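Local coordinates for protein threonine phosphate decarboxylase-like enzyme (Sulfurospirillum multivorans, PDB 6OUX) that catalyses the pyridoxal phosphate-dependent decarboxylation of L-serine O-phosphate to ethanolamine O-phosphate, a building block of norcobamide cofactors, at residues Phe211-Tyr216 against Glu297-Tyr302; Ala215-Asp218 against Cys223-Ser226. One frame throughout, in Å; residues are numbered along the deposited sequence.

Contact 1: Phe211-Tyr216 against Glu297-Tyr302; sequences FIHFAY and EARKQY
NH1 of R299 is gripped from two directions: it donates to the backbone O of H213 at 3.0 Å, and it gives a second N-H to a water 2.9 Å from NH1 that in turn donates to the backbone O of A215. The first bond is nearly straight, 168° at the hydrogen, and the carbonyl oxygen lies in the guanidinium plane, as does the water. On the acceptor's side the donor is tilted somewhat out of the carbonyl plane. CG anti to the backbone N (chi1 -174°) and an extended chi2 bring CD of R299 to 3.8 Å from CB of H213; the bend at chi3 then turns the guanidinium so that NH1 meets the carbonyl. NH2 turns to other partners, a salt bridge to E296 and a hydrogen bond to the O of L221, so that several bonds fix the rotation of the flat group. A leucine in place of R299 would probably leave the H213 carbonyl without this donor, the bridging water without its hold on the helix, and E296 without this salt bridge. Farther along the same helix, Y302 brings its CD2 to 3.6 Å from CE1 of F214; the rings meet obliquely, planes 70° apart, while the hydroxyl of Y302 bonds to the O of G372. The arrangement ties helix 289-314 to the short 3-10 turn 212-214 that follows strand 204-208 of the large mixed sheet, an interior junction of the fold shared by class I and II aminotransferases.

Contact 2: Ala215-Asp218 against Cys223-Ser226; sequences AYED and CLSS
The long loop between strand 204-208 and helix 227-232 of this aminotransferase-type fold doubles back on itself here, bringing 215-218 alongside 223-226 with the CA atoms of Y216 and L224 nearest. L224 carries the contact, and its two methyls divide the work. CD1 lies 3.8 Å from the CB of A215 and 3.6 Å from the backbone O of A215, so it packs against both the methyl and the peptide that follows it. CD2 is turned to E217, whose side chain crosses that of the leucine at about a right angle and brings OE2 to 4.0 Å from CD2. Extended beyond CG (chi2 -175°), the glutamate chain carries its carboxylate past this methyl to Y186 and L189, where OE2 accepts hydrogen bonds from the hydroxyl of Y186 and the N of L189. Y186 also touches L224. No direct hydrogen bond joins the two segments; instead a water, 2.8 Å from the O of A215, donates to that oxygen and accepts from the N of L224 at 2.9 Å. Between these two segments the contact thus rests on the L224 side chain and a water bridge, with the aliphatic part of E217 against the leucine and its carboxylate anchored outside them.

How the contacts relate
Both contacts start from the same loop and share A215 and Y216, but they hold different partners. Contact 1 is buried and links residues far apart in sequence, loop to helix 289-314; contact 2 is only partly buried, lies within the loop itself, and reaches the exposed E217. Their chemistry follows: an arginine-to-carbonyl hydrogen bond and an aromatic pair in the first, an aliphatic side chain in the second. Each includes a water that donates to the O of A215, a different water in each. Their centres lie about 9 Å apart, and they meet directly where I212 packs on L224, CG1 to CB 3.9 Å, and where R299 NH2 lies 3.4 Å from the N of C223.

Contact 1: Phe211-Tyr216 against Glu297-Tyr302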
loop_
_atom_site.group_PDB
_atom_site.type_symbol
_atom_site.label_atom_id
_atom_site.label_comp_id
_atom_site.label_asym_id
_atom_site.label_seq_id
_atom_site.Cartn_x
_atom_site.Cartn_y
_atom_site.Cartn_z
ATOM N N PHE A 211 -18.828 -1.990 -6.788
ATOM C CA PHE A 211 -20.165 -1.852 -6.140
ATOM C C PHE A 211 -21.194 -2.940 -6.386
ATOM O O PHE A 211 -22.392 -2.755 -6.050
ATOM C CB PHE A 211 -20.733 -0.460 -6.528
ATOM C CG PHE A 211 -19.764 0.637 -6.220
ATOM C CD1 PHE A 211 -19.441 0.911 -4.917
ATOM C CD2 PHE A 211 -19.081 1.300 -7.219
ATOM C CE1 PHE A 211 -18.519 1.882 -4.598
ATOM C CE2 PHE A 211 -18.123 2.234 -6.904
ATOM C CZ PHE A 211 -17.858 2.541 -5.598
ATOM N N ILE A 212 -20.795 -4.055 -7.004
ATOM C CA ILE A 212 -21.764 -5.014 -7.520
ATOM C C ILE A 212 -22.472 -5.799 -6.382
ATOM O O ILE A 212 -23.567 -6.292 -6.556
ATOM C CB ILE A 212 -21.143 -6.006 -8.541
ATOM C CG1 ILE A 212 -22.252 -6.630 -9.428
ATOM C CG2 ILE A 212 -20.262 -7.044 -7.865
ATOM C CD1 ILE A 212 -21.755 -7.381 -10.627
ATOM N N HIS A 213 -21.869 -5.835 -5.220
ATOM C CA HIS A 213 -22.482 -6.495 -4.030
ATOM C C HIS A 213 -23.764 -5.761 -3.567
ATOM O O HIS A 213 -24.548 -6.312 -2.827
ATOM C CB HIS A 213 -21.496 -6.481 -2.840
ATOM C CG HIS A 213 -20.570 -7.630 -2.778
ATOM N ND1 HIS A 213 -20.190 -8.378 -3.881
ATOM C CD2 HIS A 213 -19.860 -8.117 -1.726
ATOM C CE1 HIS A 213 -19.305 -9.281 -3.497
ATOM N NE2 HIS A 213 -19.109 -9.156 -2.197
ATOM N N PHE A 214 -23.971 -4.521 -3.990
ATOM C CA PHE A 214 -25.158 -3.715 -3.687
ATOM C C PHE A 214 -26.250 -3.823 -4.703
ATOM O O PHE A 214 -27.347 -3.378 -4.417
ATOM C CB PHE A 214 -24.765 -2.249 -3.427
ATOM C CG PHE A 214 -23.628 -2.139 -2.462
ATOM C CD1 PHE A 214 -23.783 -2.606 -1.158
ATOM C CD2 PHE A 214 -22.392 -1.718 -2.862
ATOM C CE1 PHE A 214 -22.720 -2.582 -0.281
ATOM C CE2 PHE A 214 -21.317 -1.676 -1.973
ATOM C CZ PHE A 214 -21.484 -2.134 -0.695
ATOM N N ALA A 215 -26.009 -4.502 -5.818
ATOM C CA ALA A 215 -27.027 -4.633 -6.880
ATOM C C ALA A 215 -27.791 -5.957 -6.731
ATOM O O ALA A 215 -27.371 -6.923 -6.028
ATOM C CB ALA A 215 -26.381 -4.545 -8.267
ATOM N N TYR A 216 -28.929 -6.015 -7.393
ATOM C CA TYR A 216 -29.688 -7.255 -7.342
ATOM C C TYR A 216 -30.490 -7.394 -8.615
ATOM O O TYR A 216 -30.895 -6.394 -9.170
ATOM C CB TYR A 216 -30.578 -7.322 -6.068
ATOM C CG TYR A 216 -31.559 -6.203 -5.921
ATOM C CD1 TYR A 216 -31.178 -5.010 -5.324
ATOM C CD2 TYR A 216 -32.846 -6.287 -6.445
ATOM C CE1 TYR A 216 -32.028 -3.948 -5.234
ATOM C CE2 TYR A 216 -33.741 -5.213 -6.330
ATOM C CZ TYR A 216 -33.315 -4.047 -5.727
ATOM O OH TYR A 216 -34.136 -2.978 -5.606
ATOM N N GLU A 297 -25.544 -11.809 5.407
ATOM C CA GLU A 297 -26.617 -11.174 6.118
ATOM C C GLU A 297 -26.453 -9.649 6.150
ATOM O O GLU A 297 -27.420 -8.945 5.992
ATOM C CB GLU A 297 -26.712 -11.699 7.565
ATOM C CG GLU A 297 -27.046 -13.151 7.756
ATOM C CD GLU A 297 -26.769 -13.669 9.183
ATOM O OE1 GLU A 297 -26.348 -12.925 10.105
ATOM O OE2 GLU A 297 -27.045 -14.822 9.370
ATOM N N ALA A 298 -25.247 -9.136 6.411
ATOM C CA ALA A 298 -24.974 -7.713 6.438
ATOM C C ALA A 298 -25.117 -6.981 5.057
ATOM O O ALA A 298 -25.455 -5.779 4.994
ATOM C CB ALA A 298 -23.540 -7.482 6.921
ATOM N N ARG A 299 -24.800 -7.719 3.998
ATOM C CA ARG A 299 -24.905 -7.212 2.627
ATOM C C ARG A 299 -26.391 -7.053 2.279
ATOM O O ARG A 299 -26.796 -5.992 1.890
ATOM C CB ARG A 299 -24.229 -8.203 1.707
ATOM C CG ARG A 299 -24.123 -7.757 0.244
ATOM C CD ARG A 299 -23.565 -8.784 -0.709
ATOM N NE ARG A 299 -24.483 -9.918 -0.813
ATOM C CZ ARG A 299 -25.608 -9.967 -1.546
ATOM N NH1 ARG A 299 -25.972 -8.968 -2.364
ATOM N NH2 ARG A 299 -26.346 -11.072 -1.511
ATOM N N LYS A 300 -27.194 -8.082 2.537
ATOM C CA LYS A 300 -28.622 -8.018 2.299
ATOM C C LYS A 300 -29.357 -7.013 3.162
ATOM O O LYS A 300 -30.229 -6.322 2.665
ATOM C CB LYS A 300 -29.320 -9.371 2.425
ATOM C CG LYS A 300 -28.911 -10.369 1.382
ATOM C CD LYS A 300 -29.890 -11.547 1.298
ATOM C CE LYS A 300 -29.416 -12.775 2.009
ATOM N NZ LYS A 300 -29.141 -13.940 1.120
ATOM N N GLN A 301 -28.944 -6.890 4.423
ATOM C CA GLN A 301 -29.476 -5.882 5.305
ATOM C C GLN A 301 -29.213 -4.495 4.784
ATOM O O GLN A 301 -30.111 -3.617 4.808
ATOM C CB GLN A 301 -28.840 -6.083 6.689
ATOM C CG GLN A 301 -29.133 -5.077 7.766
ATOM C CD GLN A 301 -28.400 -5.423 9.057
ATOM O OE1 GLN A 301 -27.296 -6.011 9.037
ATOM N NE2 GLN A 301 -28.969 -5.039 10.158
ATOM N N TYR A 302 -27.977 -4.258 4.344
ATOM C CA TYR A 302 -27.614 -2.985 3.750
ATOM C C TYR A 302 -28.387 -2.672 2.436
ATOM O O TYR A 302 -28.829 -1.539 2.240
ATOM C CB TYR A 302 -26.112 -2.883 3.507
ATOM C CG TYR A 302 -25.694 -1.492 3.086
ATOM C CD1 TYR A 302 -25.721 -0.422 3.927
ATOM C CD2 TYR A 302 -25.322 -1.254 1.787
ATOM C CE1 TYR A 302 -25.353 0.857 3.507
ATOM C CE2 TYR A 302 -24.956 0.012 1.357
ATOM C CZ TYR A 302 -24.930 1.050 2.231
ATOM O OH TYR A 302 -24.562 2.274 1.723
HETATM O O HOH W 1 -28.056 -9.025 -4.441
#

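Contact 2: Ala215-Asp218 against Cys223-Ser226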
loop_
_atom_site.group_PDB
_atom_site.type_symbol
_atom_site.label_atom_id
_atom_site.label_comp_id
_atom_site.label_asym_id
_atom_site.label_seq_id
_atom_site.Cartn_x
_atom_site.Cartn_y
_atom_site.Cartn_z
ATOM N N ALA A 215 -26.009 -4.502 -5.818
ATOM C CA ALA A 215 -27.027 -4.633 -6.880
ATOM C C ALA A 215 -27.791 -5.957 -6.731
ATOM O O ALA A 215 -27.371 -6.923 -6.028
ATOM C CB ALA A 215 -26.381 -4.545 -8.267
ATOM N N TYR A 216 -28.929 -6.015 -7.393
ATOM C CA TYR A 216 -29.688 -7.255 -7.342
ATOM C C TYR A 216 -30.490 -7.394 -8.615
ATOM O O TYR A 216 -30.895 -6.394 -9.170
ATOM C CB TYR A 216 -30.578 -7.322 -6.068
ATOM C CG TYR A 216 -31.559 -6.203 -5.921
ATOM C CD1 TYR A 216 -31.178 -5.010 -5.324
ATOM C CD2 TYR A 216 -32.846 -6.287 -6.445
ATOM C CE1 TYR A 216 -32.028 -3.948 -5.234
ATOM C CE2 TYR A 216 -33.741 -5.213 -6.330
ATOM C CZ TYR A 216 -33.315 -4.047 -5.727
ATOM O OH TYR A 216 -34.136 -2.978 -5.606
ATOM N N GLU A 217 -30.626 -8.630 -9.060
ATOM C CA GLU A 217 -31.437 -8.982 -10.219
ATOM C C GLU A 217 -32.692 -9.797 -9.861
ATOM O O GLU A 217 -33.495 -10.004 -10.740
ATOM C CB GLU A 217 -30.575 -9.701 -11.281
ATOM C CG GLU A 217 -29.634 -8.707 -11.984
ATOM C CD GLU A 217 -28.838 -9.317 -13.138
ATOM O OE1 GLU A 217 -29.361 -10.308 -13.756
ATOM O OE2 GLU A 217 -27.696 -8.829 -13.404
ATOM N N ASP A 218 -32.835 -10.234 -8.603
ATOM C CA ASP A 218 -33.965 -11.041 -8.114
ATOM C C ASP A 218 -34.337 -10.561 -6.721
ATOM O O ASP A 218 -33.519 -9.916 -6.017
ATOM C CB ASP A 218 -33.665 -12.546 -8.105
ATOM C CG ASP A 218 -32.499 -12.943 -7.205
ATOM O OD1 ASP A 218 -31.777 -12.082 -6.641
ATOM O OD2 ASP A 218 -32.309 -14.161 -7.004
ATOM N N CYS A 223 -26.391 -12.785 -4.462
ATOM C CA CYS A 223 -25.192 -11.971 -4.650
ATOM C C CYS A 223 -24.762 -12.136 -6.105
ATOM O O CYS A 223 -24.740 -13.230 -6.617
ATOM C CB CYS A 223 -24.072 -12.376 -3.752
ATOM S SG CYS A 223 -22.695 -11.211 -3.765
ATOM N N LEU A 224 -24.491 -11.030 -6.764
ATOM C CA LEU A 224 -24.074 -11.013 -8.155
ATOM C C LEU A 224 -22.590 -11.012 -8.179
ATOM O O LEU A 224 -21.962 -10.594 -7.221
ATOM C CB LEU A 224 -24.572 -9.736 -8.847
ATOM C CG LEU A 224 -26.096 -9.608 -8.932
ATOM C CD1 LEU A 224 -26.492 -8.187 -9.255
ATOM C CD2 LEU A 224 -26.640 -10.595 -9.967
ATOM N N SER A 225 -22.036 -11.429 -9.312
ATOM C CA SER A 225 -20.605 -11.508 -9.485
ATOM C C SER A 225 -20.277 -11.463 -10.971
ATOM O O SER A 225 -20.908 -12.161 -11.715
ATOM C CB SER A 225 -20.099 -12.842 -8.984
ATOM O OG SER A 225 -18.722 -12.859 -9.287
ATOM N N SER A 226 -19.280 -10.690 -11.363
ATOM C CA SER A 226 -18.804 -10.610 -12.781
ATOM C C SER A 226 -17.697 -11.728 -13.098
ATOM O O SER A 226 -17.102 -11.745 -14.203
ATOM C CB SER A 226 -18.224 -9.199 -13.066
ATOM O OG SER A 226 -19.046 -8.116 -12.700
HETATM O O HOH W 2 -25.037 -8.400 -5.646
#